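Local coordinates for protein cytochrome C (Marichromatium purpuratum 984, PDB 5LO9) that probably acts as a thiosulfate dehydrogenase, oxidising thiosulfate to tetrathionate and passing the electrons along its bound heme c groups, at residues F268-T271 with N272-P275; G30-E33 with A34-A37; T459-E462 with A463-A467. One frame throughout, in Å; residues are numbered along the deposited sequence.

Interaction 1 of 3, residues F268-T271 with N272-P275; sequences FRHT and NTDP. With HEC (heme c), chain F.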
ATOM      1  N   PHE A 268       0.812 -15.719  -7.270  1.00 36.40           N
ATOM      2  CA  PHE A 268       0.384 -15.068  -8.499  1.00 41.59           C
ATOM      3  C   PHE A 268       0.359 -16.053  -9.667  1.00 41.65           C
ATOM      4  O   PHE A 268      -0.559 -16.032 -10.500  1.00 34.47           O
ATOM      5  CB  PHE A 268       1.335 -13.907  -8.795  1.00 39.59           C
ATOM      6  CG  PHE A 268       0.758 -12.838  -9.675  1.00 34.92           C
ATOM      7  CD1 PHE A 268       0.082 -11.770  -9.122  1.00 35.28           C
ATOM      8  CD2 PHE A 268       0.920 -12.893 -11.050  1.00 33.45           C
ATOM      9  CE1 PHE A 268      -0.439 -10.752  -9.919  1.00 36.14           C
ATOM     10  CE2 PHE A 268       0.413 -11.887 -11.852  1.00 42.34           C
ATOM     11  CZ  PHE A 268      -0.281 -10.805 -11.277  1.00 35.49           C
ATOM     12  N   ARG A 269       1.378 -16.910  -9.742  1.00 38.28           N
ATOM     13  CA  ARG A 269       1.578 -17.851 -10.832  1.00 37.58           C
ATOM     14  C   ARG A 269       0.832 -19.174 -10.622  1.00 41.56           C
ATOM     15  O   ARG A 269       0.436 -19.833 -11.596  1.00 40.64           O
ATOM     16  CB  ARG A 269       3.089 -18.098 -10.976  1.00 38.11           C
ATOM     17  CG  ARG A 269       3.529 -19.069 -12.046  1.00 30.48           C
ATOM     18  CD  ARG A 269       3.294 -18.532 -13.436  1.00 33.50           C
ATOM     19  NE  ARG A 269       1.982 -18.892 -13.965  1.00 46.19           N
ATOM     20  CZ  ARG A 269       1.571 -18.673 -15.209  1.00 41.07           C
ATOM     21  NH1 ARG A 269       2.357 -18.087 -16.108  1.00 38.27           N
ATOM     22  NH2 ARG A 269       0.347 -19.040 -15.544  1.00 43.24           N
ATOM     23  N   HIS A 270       0.637 -19.600  -9.381  1.00 43.62           N
ATOM     24  CA  HIS A 270       0.034 -20.898  -9.110  1.00 40.67           C
ATOM     25  C   HIS A 270      -1.178 -20.740  -8.213  1.00 36.52           C
ATOM     26  O   HIS A 270      -1.408 -21.540  -7.317  1.00 37.93           O
ATOM     27  CB  HIS A 270       1.056 -21.847  -8.499  1.00 44.31           C
ATOM     28  CG  HIS A 270       2.282 -22.035  -9.353  1.00 48.52           C
ATOM     29  ND1 HIS A 270       2.340 -22.947 -10.386  1.00 46.75           N
ATOM     30  CD2 HIS A 270       3.482 -21.408  -9.341  1.00 41.41           C
ATOM     31  CE1 HIS A 270       3.532 -22.894 -10.952  1.00 44.35           C
ATOM     32  NE2 HIS A 270       4.243 -21.963 -10.344  1.00 38.92           N
ATOM     33  N   THR A 271      -1.991 -19.716  -8.501  1.00 33.83           N
ATOM     34  CA  THR A 271      -3.056 -19.310  -7.598  1.00 33.27           C
ATOM     35  C   THR A 271      -3.986 -20.469  -7.276  1.00 43.54           C
ATOM     36  O   THR A 271      -4.468 -20.605  -6.137  1.00 43.42           O
ATOM     37  CB  THR A 271      -3.862 -18.172  -8.215  1.00 35.58           C
ATOM     38  OG1 THR A 271      -3.008 -17.303  -8.980  1.00 34.09           O
ATOM     39  CG2 THR A 271      -4.504 -17.369  -7.107  1.00 29.71           C
ATOM     40  N   ASN A 272      -4.224 -21.335  -8.255  1.00 39.94           N
ATOM     41  CA  ASN A 272      -5.271 -22.336  -8.134  1.00 42.02           C
ATOM     42  C   ASN A 272      -4.792 -23.622  -7.473  1.00 39.89           C
ATOM     43  O   ASN A 272      -5.627 -24.441  -7.078  1.00 35.55           O
ATOM     44  CB  ASN A 272      -5.824 -22.666  -9.517  1.00 41.88           C
ATOM     45  CG  ASN A 272      -4.815 -23.369 -10.366  1.00 38.16           C
ATOM     46  OD1 ASN A 272      -3.730 -22.862 -10.613  1.00 41.16           O
ATOM     47  ND2 ASN A 272      -5.121 -24.593 -10.729  1.00 45.54           N
ATOM     48  N   THR A 273      -3.482 -23.807  -7.339  1.00 35.88           N
ATOM     49  CA  THR A 273      -2.917 -25.039  -6.815  1.00 42.08           C
ATOM     50  C   THR A 273      -2.166 -24.892  -5.501  1.00 39.06           C
ATOM     51  O   THR A 273      -1.970 -25.899  -4.806  1.00 45.64           O
ATOM     52  CB  THR A 273      -1.950 -25.652  -7.827  1.00 40.08           C
ATOM     53  OG1 THR A 273      -0.816 -24.788  -7.955  1.00 48.12           O
ATOM     54  CG2 THR A 273      -2.626 -25.782  -9.135  1.00 38.70           C
ATOM     55  N   ASP A 274      -1.693 -23.704  -5.169  1.00 39.60           N
ATOM     56  CA  ASP A 274      -0.971 -23.527  -3.923  1.00 46.77           C
ATOM     57  C   ASP A 274      -1.906 -23.727  -2.725  1.00 49.86           C
ATOM     58  O   ASP A 274      -3.025 -23.178  -2.701  1.00 41.06           O
ATOM     59  CB  ASP A 274      -0.337 -22.143  -3.876  1.00 42.76           C
ATOM     60  CG  ASP A 274       0.591 -21.981  -2.694  1.00 44.26           C
ATOM     61  OD1 ASP A 274       1.814 -22.196  -2.868  1.00 46.66           O
ATOM     62  OD2 ASP A 274       0.090 -21.644  -1.594  1.00 40.43           O
ATOM     63  N   PRO A 275      -1.469 -24.469  -1.694  1.00 45.77           N
ATOM     64  CA  PRO A 275      -2.372 -24.777  -0.563  1.00 47.78           C
ATOM     65  C   PRO A 275      -2.918 -23.559   0.154  1.00 44.70           C
ATOM     66  O   PRO A 275      -4.019 -23.632   0.706  1.00 48.78           O
ATOM     67  CB  PRO A 275      -1.491 -25.613   0.372  1.00 47.79           C
ATOM     68  CG  PRO A 275      -0.438 -26.170  -0.517  1.00 56.38           C
ATOM     69  CD  PRO A 275      -0.163 -25.110  -1.526  1.00 48.89           C
TER
HETATM   70 FE   HEC F1004      -4.563 -17.154 -25.188  1.00 45.32          FE
HETATM   71  CHA HEC F1004      -4.323 -16.348 -21.800  1.00 32.16           C
HETATM   72  CHB HEC F1004      -7.528 -15.328 -25.476  1.00 38.06           C
HETATM   73  CHC HEC F1004      -4.503 -17.650 -28.614  1.00 36.70           C
HETATM   74  CHD HEC F1004      -1.953 -19.504 -24.818  1.00 35.73           C
HETATM   75  NA  HEC F1004      -5.732 -16.043 -23.867  1.00 36.42           N
HETATM   76  C1A HEC F1004      -5.485 -15.852 -22.562  1.00 34.70           C
HETATM   77  C2A HEC F1004      -6.545 -15.033 -21.912  1.00 32.82           C
HETATM   78  C3A HEC F1004      -7.468 -14.722 -22.988  1.00 35.00           C
HETATM   79  C4A HEC F1004      -6.870 -15.412 -24.163  1.00 35.97           C
HETATM   80  CMA HEC F1004      -8.711 -13.895 -22.876  1.00 36.87           C
HETATM   81  CAA HEC F1004      -6.681 -14.560 -20.501  1.00 30.18           C
HETATM   82  CBA HEC F1004      -8.030 -15.054 -19.970  1.00 44.03           C
HETATM   83  CGA HEC F1004      -7.921 -16.062 -18.860  1.00 39.62           C
HETATM   84  O1A HEC F1004      -6.792 -16.381 -18.456  1.00 36.16           O
HETATM   85  O2A HEC F1004      -8.990 -16.531 -18.413  1.00 43.29           O
HETATM   86  NB  HEC F1004      -5.795 -16.581 -26.753  1.00 37.01           N
HETATM   87  C1B HEC F1004      -6.915 -15.874 -26.683  1.00 35.83           C
HETATM   88  C2B HEC F1004      -7.537 -15.647 -28.007  1.00 33.43           C
HETATM   89  C3B HEC F1004      -6.638 -16.324 -28.935  1.00 40.65           C
HETATM   90  C4B HEC F1004      -5.581 -16.850 -28.041  1.00 37.75           C
HETATM   91  CMB HEC F1004      -8.797 -14.918 -28.303  1.00 38.50           C
HETATM   92  CAB HEC F1004      -6.730 -16.431 -30.434  1.00 33.39           C
HETATM   93  CBB HEC F1004      -6.699 -15.023 -30.979  1.00 31.72           C
HETATM   94  NC  HEC F1004      -3.447 -18.362 -26.481  1.00 44.88           N
HETATM   95  C1C HEC F1004      -3.570 -18.419 -27.799  1.00 36.50           C
HETATM   96  C2C HEC F1004      -2.680 -19.403 -28.437  1.00 35.44           C
HETATM   97  C3C HEC F1004      -1.926 -19.959 -27.331  1.00 35.02           C
HETATM   98  C4C HEC F1004      -2.502 -19.249 -26.159  1.00 42.63           C
HETATM   99  CMC HEC F1004      -2.611 -19.737 -29.891  1.00 43.00           C
HETATM  100  CAC HEC F1004      -0.875 -21.039 -27.291  1.00 37.45           C
HETATM  101  CBC HEC F1004       0.299 -20.891 -28.199  1.00 42.19           C
HETATM  102  ND  HEC F1004      -3.353 -17.783 -23.608  1.00 40.01           N
HETATM  103  C1D HEC F1004      -2.376 -18.700 -23.654  1.00 38.46           C
HETATM  104  C2D HEC F1004      -1.709 -18.855 -22.334  1.00 36.71           C
HETATM  105  C3D HEC F1004      -2.397 -17.918 -21.463  1.00 34.15           C
HETATM  106  C4D HEC F1004      -3.392 -17.305 -22.353  1.00 34.14           C
HETATM  107  CMD HEC F1004      -0.583 -19.743 -21.948  1.00 38.47           C
HETATM  108  CAD HEC F1004      -2.122 -17.690 -20.017  1.00 43.27           C
HETATM  109  CBD HEC F1004      -0.855 -16.843 -19.950  1.00 39.05           C
HETATM  110  CGD HEC F1004       0.070 -17.273 -18.818  1.00 37.69           C
HETATM  111  O1D HEC F1004      -0.183 -18.246 -18.086  1.00 42.25           O
HETATM  112  O2D HEC F1004       1.116 -16.639 -18.654  1.00 49.41           O
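H270 and the two residues T273 and D274 meet at one backbone oxygen, H270 O, where helix 256-269 gives way to a tight turn. D274 N donates to H270 O at 3.1 Å, almost in line with the carbonyl, whereas T273 N reaches H270 O, also at 3.1 Å, from well above the carbonyl plane. The two donors thus approach from clearly different directions. Beside them OG1 of T273 lies 3.5 Å from CB of H270, and E418 binds ND1 of the H270 ring. D274 turns its carboxylate to R276 N and to R266, and T271 OG1 is held by L267 O and C287 N.

On the helix side, R269 has CG anti to its own backbone nitrogen (chi1 179°), and the chain then bends at chi2 and chi3 toward a heme propionate. R269 NH2 binds O1D of the heme at 2.7 Å (162°), with O1D in the guanidinium plane, while R269 NH1 binds O2D at 3.2 Å. A leucine here would probably cost this propionate the NH1 and NH2 bonds and the positive charge that R269 sets against it. Backbone angles at T271 and N272 make residues 270-273 a type I beta turn, closing a helix end that borders the heme attached to C402 and C405.

Interaction 2 of 3, residues G30-E33 with A34-A37; sequences GGDE and ALGA. With HEC (heme c), chain C; EDO (1,2-ethanediol), chain U.
D32 and A37 pair through their backbones as an antiparallel hydrogen-bonded bridge, and with G36 and A37 both set opposite the single residue D32, the pair is a G1 beta bulge. D32 N donates to A37 O at 2.9 Å (160°), coming in tilted from the carbonyl plane; A37 N returns a bond to D32 O at 3.1 Å that is more bent but lies in that plane. Between them, E33 to G36 make a type I turn by the angles of A34 and L35, with G36 N bound to E33 O at 3.1 Å from above the carbonyl plane. G36 has the positive phi expected of the bulge position, and G31 also has backbone angles that call for glycine.

The D32 side chain adds a bond to the turn. With CG anti to the backbone nitrogen (chi1 -169°), OD1 faces the turn and takes L35 N at 3.1 Å on its anti lone pair, in a fairly straight bond (161°). OD2 forms a salt bridge with R26, so the carboxylate is held at both oxygens. The E33 carboxylate is engaged outside the turn, OE2 accepting from Y144 N and R94 N, and E33 N donates to an ethanediol that probably came from crystallisation.

Packing follows: the L35 side chain crosses that of D32 obliquely, CD1 of L35 lying 4.0 Å from CB of D32. This loop follows the C21/C24/H25 heme attachment segment of a c-type cytochrome domain, and the side chain of A37 touches the axial ligand H25. At the porphyrin, A37 CA approaches ring atom C2D of the heme to 3.7 Å.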
ATOM      1  N   GLY A  30      13.834 -44.791 -24.414  1.00 49.61           N
ATOM      2  CA  GLY A  30      14.501 -43.665 -23.809  1.00 57.65           C
ATOM      3  C   GLY A  30      15.420 -42.831 -24.671  1.00 56.01           C
ATOM      4  O   GLY A  30      15.961 -41.851 -24.153  1.00 53.18           O
ATOM      5  N   GLY A  31      15.645 -43.170 -25.943  1.00 55.95           N
ATOM      6  CA  GLY A  31      16.536 -42.388 -26.787  1.00 50.63           C
ATOM      7  C   GLY A  31      17.997 -42.780 -26.665  1.00 47.13           C
ATOM      8  O   GLY A  31      18.389 -43.642 -25.874  1.00 52.27           O
ATOM      9  N   ASP A  32      18.834 -42.131 -27.478  1.00 50.79           N
ATOM     10  CA  ASP A  32      20.268 -42.411 -27.432  1.00 58.26           C
ATOM     11  C   ASP A  32      21.042 -41.131 -27.716  1.00 53.82           C
ATOM     12  O   ASP A  32      20.856 -40.507 -28.762  1.00 51.02           O
ATOM     13  CB  ASP A  32      20.653 -43.506 -28.431  1.00 55.66           C
ATOM     14  CG  ASP A  32      22.077 -44.012 -28.227  1.00 63.50           C
ATOM     15  OD1 ASP A  32      22.995 -43.504 -28.898  1.00 69.21           O
ATOM     16  OD2 ASP A  32      22.282 -44.901 -27.370  1.00 72.76           O
ATOM     17  N   GLU A  33      21.939 -40.766 -26.798  1.00 57.70           N
ATOM     18  CA  GLU A  33      22.708 -39.540 -26.959  1.00 52.27           C
ATOM     19  C   GLU A  33      23.593 -39.589 -28.191  1.00 53.03           C
ATOM     20  O   GLU A  33      23.626 -38.633 -28.971  1.00 52.80           O
ATOM     21  CB  GLU A  33      23.559 -39.308 -25.725  1.00 55.18           C
ATOM     22  CG  GLU A  33      22.853 -38.600 -24.632  1.00 59.62           C
ATOM     23  CD  GLU A  33      22.507 -37.173 -24.991  1.00 59.08           C
ATOM     24  OE1 GLU A  33      23.109 -36.601 -25.958  1.00 55.77           O
ATOM     25  OE2 GLU A  33      21.625 -36.647 -24.276  1.00 48.23           O
ATOM     26  N   ALA A  34      24.354 -40.677 -28.364  1.00 53.63           N
ATOM     27  CA  ALA A  34      25.340 -40.742 -29.456  1.00 55.11           C
ATOM     28  C   ALA A  34      24.705 -40.622 -30.841  1.00 60.41           C
ATOM     29  O   ALA A  34      25.269 -39.969 -31.728  1.00 56.21           O
ATOM     30  CB  ALA A  34      26.132 -42.035 -29.371  1.00 54.64           C
ATOM     31  N   LEU A  35      23.568 -41.301 -31.063  1.00 57.85           N
ATOM     32  CA  LEU A  35      22.845 -41.236 -32.330  1.00 52.73           C
ATOM     33  C   LEU A  35      21.957 -40.004 -32.431  1.00 53.91           C
ATOM     34  O   LEU A  35      21.490 -39.680 -33.530  1.00 52.90           O
ATOM     35  CB  LEU A  35      21.959 -42.468 -32.493  1.00 54.58           C
ATOM     36  CG  LEU A  35      22.664 -43.823 -32.380  1.00 59.97           C
ATOM     37  CD1 LEU A  35      21.701 -44.931 -32.039  1.00 66.30           C
ATOM     38  CD2 LEU A  35      23.325 -44.133 -33.704  1.00 55.86           C
ATOM     39  N   GLY A  36      21.667 -39.338 -31.315  1.00 47.65           N
ATOM     40  CA  GLY A  36      20.672 -38.292 -31.375  1.00 49.33           C
ATOM     41  C   GLY A  36      19.290 -38.845 -31.627  1.00 50.31           C
ATOM     42  O   GLY A  36      18.444 -38.162 -32.225  1.00 48.13           O
ATOM     43  N   ALA A  37      19.041 -40.074 -31.180  1.00 46.49           N
ATOM     44  CA  ALA A  37      17.740 -40.697 -31.325  1.00 46.20           C
ATOM     45  C   ALA A  37      16.841 -40.246 -30.184  1.00 52.12           C
ATOM     46  O   ALA A  37      17.239 -40.287 -29.014  1.00 47.98           O
ATOM     47  CB  ALA A  37      17.892 -42.212 -31.307  1.00 46.58           C
TER
HETATM   48 FE   HEC C1001      13.480 -43.087 -35.096  1.00 56.58          FE
HETATM   49  CHA HEC C1001      13.386 -39.643 -34.533  1.00 36.11           C
HETATM   50  CHB HEC C1001       9.988 -43.270 -34.591  1.00 41.77           C
HETATM   51  CHC HEC C1001      13.520 -46.474 -36.019  1.00 46.95           C
HETATM   52  CHD HEC C1001      16.994 -42.973 -35.357  1.00 44.06           C
HETATM   53  NA  HEC C1001      11.955 -41.723 -34.640  1.00 43.57           N
HETATM   54  C1A HEC C1001      12.123 -40.397 -34.450  1.00 42.49           C
HETATM   55  C2A HEC C1001      10.849 -39.678 -34.155  1.00 42.36           C
HETATM   56  C3A HEC C1001       9.864 -40.759 -34.186  1.00 36.47           C
HETATM   57  C4A HEC C1001      10.652 -41.976 -34.482  1.00 38.03           C
HETATM   58  CMA HEC C1001       8.404 -40.603 -33.954  1.00 43.78           C
HETATM   59  CAA HEC C1001      10.586 -38.211 -33.878  1.00 36.13           C
HETATM   60  CBA HEC C1001      10.623 -38.052 -32.370  1.00 39.73           C
HETATM   61  CGA HEC C1001      10.091 -36.745 -31.819  1.00 36.79           C
HETATM   62  O1A HEC C1001      10.326 -36.496 -30.613  1.00 35.39           O
HETATM   63  O2A HEC C1001       9.439 -35.954 -32.535  1.00 39.82           O
HETATM   64  NB  HEC C1001      12.036 -44.581 -35.254  1.00 45.64           N
HETATM   65  C1B HEC C1001      10.730 -44.457 -35.000  1.00 43.68           C
HETATM   66  C2B HEC C1001       9.986 -45.705 -35.212  1.00 39.02           C
HETATM   67  C3B HEC C1001      11.015 -46.657 -35.637  1.00 43.56           C
HETATM   68  C4B HEC C1001      12.247 -45.853 -35.639  1.00 43.41           C
HETATM   69  CMB HEC C1001       8.531 -45.916 -34.998  1.00 46.08           C
HETATM   70  CAB HEC C1001      10.834 -48.090 -36.021  1.00 53.47           C
HETATM   71  CBB HEC C1001       9.845 -48.149 -37.176  1.00 44.94           C
HETATM   72  NC  HEC C1001      14.977 -44.455 -35.584  1.00 45.60           N
HETATM   73  C1C HEC C1001      14.795 -45.734 -35.936  1.00 45.63           C
HETATM   74  C2C HEC C1001      16.066 -46.431 -36.211  1.00 45.00           C
HETATM   75  C3C HEC C1001      17.087 -45.411 -35.999  1.00 47.80           C
HETATM   76  C4C HEC C1001      16.293 -44.232 -35.606  1.00 47.61           C
HETATM   77  CMC HEC C1001      16.229 -47.856 -36.600  1.00 45.27           C
HETATM   78  CAC HEC C1001      18.579 -45.494 -36.127  1.00 47.77           C
HETATM   79  CBC HEC C1001      18.983 -46.054 -37.450  1.00 48.70           C
HETATM   80  ND  HEC C1001      14.922 -41.588 -34.979  1.00 43.27           N
HETATM   81  C1D HEC C1001      16.242 -41.746 -35.114  1.00 45.25           C
HETATM   82  C2D HEC C1001      16.989 -40.490 -34.971  1.00 45.86           C
HETATM   83  C3D HEC C1001      15.955 -39.499 -34.725  1.00 39.17           C
HETATM   84  C4D HEC C1001      14.695 -40.287 -34.766  1.00 39.15           C
HETATM   85  CMD HEC C1001      18.463 -40.278 -35.068  1.00 49.29           C
HETATM   86  CAD HEC C1001      16.181 -38.023 -34.574  1.00 43.12           C
HETATM   87  CBD HEC C1001      15.763 -37.457 -35.932  1.00 39.09           C
HETATM   88  CGD HEC C1001      15.946 -35.971 -36.004  1.00 43.27           C
HETATM   89  O1D HEC C1001      15.191 -35.281 -36.749  1.00 52.05           O
HETATM   90  O2D HEC C1001      16.878 -35.511 -35.322  1.00 40.57           O
HETATM   91  C1  EDO U1019      23.718 -42.868 -23.815  1.00 84.66           C
HETATM   92  O1  EDO U1019      22.333 -42.564 -24.076  1.00 74.57           O
HETATM   93  C2  EDO U1019      24.436 -43.095 -25.152  1.00 70.85           C
HETATM   94  O2  EDO U1019      25.797 -42.692 -24.990  1.00 89.09           O

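Interaction 3 of 3, residues T459-E462 with A463-A467; sequences TPQE and AWDVA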
ATOM      1  N   THR A 459      -6.076  -7.594 -36.043  1.00 46.07           N
ATOM      2  CA  THR A 459      -6.534  -6.229 -36.174  1.00 43.68           C
ATOM      3  C   THR A 459      -7.515  -5.905 -35.057  1.00 46.04           C
ATOM      4  O   THR A 459      -8.089  -6.803 -34.425  1.00 42.53           O
ATOM      5  CB  THR A 459      -7.222  -6.023 -37.522  1.00 47.07           C
ATOM      6  OG1 THR A 459      -8.375  -6.871 -37.612  1.00 46.61           O
ATOM      7  CG2 THR A 459      -6.279  -6.368 -38.664  1.00 49.83           C
ATOM      8  N   PRO A 460      -7.717  -4.625 -34.782  1.00 46.24           N
ATOM      9  CA  PRO A 460      -8.724  -4.251 -33.784  1.00 42.91           C
ATOM     10  C   PRO A 460     -10.046  -4.932 -34.025  1.00 40.78           C
ATOM     11  O   PRO A 460     -10.568  -5.610 -33.125  1.00 39.26           O
ATOM     12  CB  PRO A 460      -8.818  -2.742 -33.959  1.00 34.91           C
ATOM     13  CG  PRO A 460      -7.460  -2.368 -34.425  1.00 27.91           C
ATOM     14  CD  PRO A 460      -7.014  -3.462 -35.316  1.00 41.59           C
ATOM     15  N   GLN A 461     -10.551  -4.851 -35.261  1.00 41.70           N
ATOM     16  CA  GLN A 461     -11.851  -5.431 -35.559  1.00 42.08           C
ATOM     17  C   GLN A 461     -11.839  -6.942 -35.325  1.00 42.81           C
ATOM     18  O   GLN A 461     -12.795  -7.498 -34.773  1.00 42.00           O
ATOM     19  CB  GLN A 461     -12.255  -5.103 -36.999  1.00 47.95           C
ATOM     20  CG  GLN A 461     -13.682  -5.533 -37.358  1.00 41.50           C
ATOM     21  CD  GLN A 461     -14.757  -4.682 -36.680  1.00 53.59           C
ATOM     22  OE1 GLN A 461     -14.826  -3.463 -36.907  1.00 51.26           O
ATOM     23  NE2 GLN A 461     -15.586  -5.312 -35.825  1.00 50.61           N
ATOM     24  N   GLU A 462     -10.764  -7.628 -35.716  1.00 41.11           N
ATOM     25  CA  GLU A 462     -10.710  -9.055 -35.443  1.00 44.19           C
ATOM     26  C   GLU A 462     -10.755  -9.280 -33.931  1.00 47.61           C
ATOM     27  O   GLU A 462     -11.487 -10.145 -33.436  1.00 40.41           O
ATOM     28  CB  GLU A 462      -9.452  -9.683 -36.070  1.00 49.52           C
ATOM     29  CG  GLU A 462      -9.463  -9.787 -37.608  1.00 48.04           C
ATOM     30  CD  GLU A 462      -8.091 -10.037 -38.267  1.00 49.54           C
ATOM     31  OE1 GLU A 462      -7.055 -10.107 -37.600  1.00 50.17           O
ATOM     32  OE2 GLU A 462      -8.030 -10.070 -39.500  1.00 67.28           O
ATOM     33  N   ALA A 463     -10.009  -8.475 -33.173  1.00 42.61           N
ATOM     34  CA  ALA A 463     -10.035  -8.618 -31.726  1.00 40.87           C
ATOM     35  C   ALA A 463     -11.429  -8.406 -31.179  1.00 38.58           C
ATOM     36  O   ALA A 463     -11.888  -9.177 -30.329  1.00 36.46           O
ATOM     37  CB  ALA A 463      -9.073  -7.626 -31.079  1.00 44.15           C
ATOM     38  N   TRP A 464     -12.124  -7.373 -31.661  1.00 36.71           N
ATOM     39  CA  TRP A 464     -13.508  -7.156 -31.247  1.00 37.88           C
ATOM     40  C   TRP A 464     -14.402  -8.353 -31.567  1.00 40.43           C
ATOM     41  O   TRP A 464     -15.235  -8.752 -30.750  1.00 40.58           O
ATOM     42  CB  TRP A 464     -14.091  -5.937 -31.938  1.00 44.06           C
ATOM     43  CG  TRP A 464     -13.683  -4.610 -31.422  1.00 33.62           C
ATOM     44  CD1 TRP A 464     -12.825  -3.738 -32.001  1.00 38.72           C
ATOM     45  CD2 TRP A 464     -14.147  -3.993 -30.225  1.00 43.63           C
ATOM     46  NE1 TRP A 464     -12.724  -2.603 -31.244  1.00 45.30           N
ATOM     47  CE2 TRP A 464     -13.529  -2.740 -30.142  1.00 48.58           C
ATOM     48  CE3 TRP A 464     -15.032  -4.385 -29.204  1.00 44.41           C
ATOM     49  CZ2 TRP A 464     -13.750  -1.877 -29.076  1.00 50.30           C
ATOM     50  CZ3 TRP A 464     -15.248  -3.534 -28.166  1.00 45.60           C
ATOM     51  CH2 TRP A 464     -14.614  -2.288 -28.105  1.00 44.75           C
ATOM     52  N   ASP A 465     -14.284  -8.916 -32.766  1.00 43.03           N
ATOM     53  CA  ASP A 465     -15.157 -10.033 -33.109  1.00 42.40           C
ATOM     54  C   ASP A 465     -14.841 -11.262 -32.250  1.00 43.18           C
ATOM     55  O   ASP A 465     -15.761 -11.932 -31.764  1.00 38.74           O
ATOM     56  CB  ASP A 465     -15.072 -10.333 -34.611  1.00 45.77           C
ATOM     57  CG  ASP A 465     -15.581  -9.147 -35.477  1.00 54.47           C
ATOM     58  OD1 ASP A 465     -16.362  -8.305 -34.972  1.00 51.42           O
ATOM     59  OD2 ASP A 465     -15.200  -9.038 -36.672  1.00 57.18           O
ATOM     60  N   VAL A 466     -13.554 -11.582 -32.031  1.00 44.15           N
ATOM     61  CA  VAL A 466     -13.250 -12.772 -31.229  1.00 41.73           C
ATOM     62  C   VAL A 466     -13.677 -12.559 -29.790  1.00 44.47           C
ATOM     63  O   VAL A 466     -14.073 -13.509 -29.098  1.00 36.78           O
ATOM     64  CB  VAL A 466     -11.772 -13.174 -31.258  1.00 40.80           C
ATOM     65  CG1 VAL A 466     -11.680 -14.637 -30.831  1.00 46.09           C
ATOM     66  CG2 VAL A 466     -11.214 -13.061 -32.587  1.00 54.61           C
ATOM     67  N   ALA A 467     -13.522 -11.331 -29.292  1.00 45.76           N
ATOM     68  CA  ALA A 467     -13.903 -11.038 -27.919  1.00 42.53           C
ATOM     69  C   ALA A 467     -15.396 -11.225 -27.722  1.00 41.32           C
ATOM     70  O   ALA A 467     -15.835 -11.820 -26.725  1.00 43.13           O
ATOM     71  CB  ALA A 467     -13.481  -9.621 -27.555  1.00 43.19           C
TER
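Q461 and D465, one turn apart on helix 460-470, join their side chains along the side of its first turns that faces G388, D390 and R393, at a helix start that is closed by a capping box. The amide and carboxylate planes are 35° apart. Q461 NE2 donates to D465 OD1 at 3.2 Å; the acceptor lies close to the amide plane, yet the donor stands above the carboxylate plane, so the bond is flat for one group and tilted for the other. Q461 gets there because CG is anti to the backbone nitrogen (chi1 -173°) and the chain then bends at chi2, swinging the amide along the helix. The pair is not isolated: NE2 also binds G388 O, while D465 takes R393 as a salt-bridge partner on OD2 and D390 N on OD1. The start of helix 391-401 (R393) and the loop leading into it (G388, D390) are thereby tied to this helix.

W464 points a different way. Its indole is directed toward helix 439-449, where it touches V439 and D440, and its ring meets that of F497 with planes at about 30°; Q461 CA lies at the indole's edge. V466 projects to L397 and Y398 and touches the heme.

Under these side chains runs regular alpha-helical bonding. A463 N binds T459 O at 2.8 Å, W464 N binds P460 O at 2.8 Å and V466 N binds E462 O at 2.9 Å, each nearly in line with its carbonyl. P460, lacking an N-H, fits the first helical position, where no amide donor is needed.

T459 and E462 complete the box reciprocally. E462 N donates to T459 OG1 at 3.1 Å, and T459 N answers to E462 OE1 at 3.1 Å, reaching that oxygen from above the carboxylate plane.

Overall arrangement
Along the chain the order is interaction 2, then 1, then 3, each closing before the next opens, and none touches another. The centres of interactions 1 and 2 lie about 37 Å apart. Those of interactions 1 and 3 are about 31 Å apart. Interactions 2 and 3, with centres about 46 Å apart, stand on opposite sides of the chain's centre. Interaction 2 lies in the N-terminal cytochrome c part of the chain and borders the heme of H25. Interactions 1 and 3 converge on one heme, bound by H406 and M450, through R269 at the C-terminal end of helix 256-269 and V466 on helix 460-470. The contacts thus border two hemes, consistent with electron transfer along a multiheme chain.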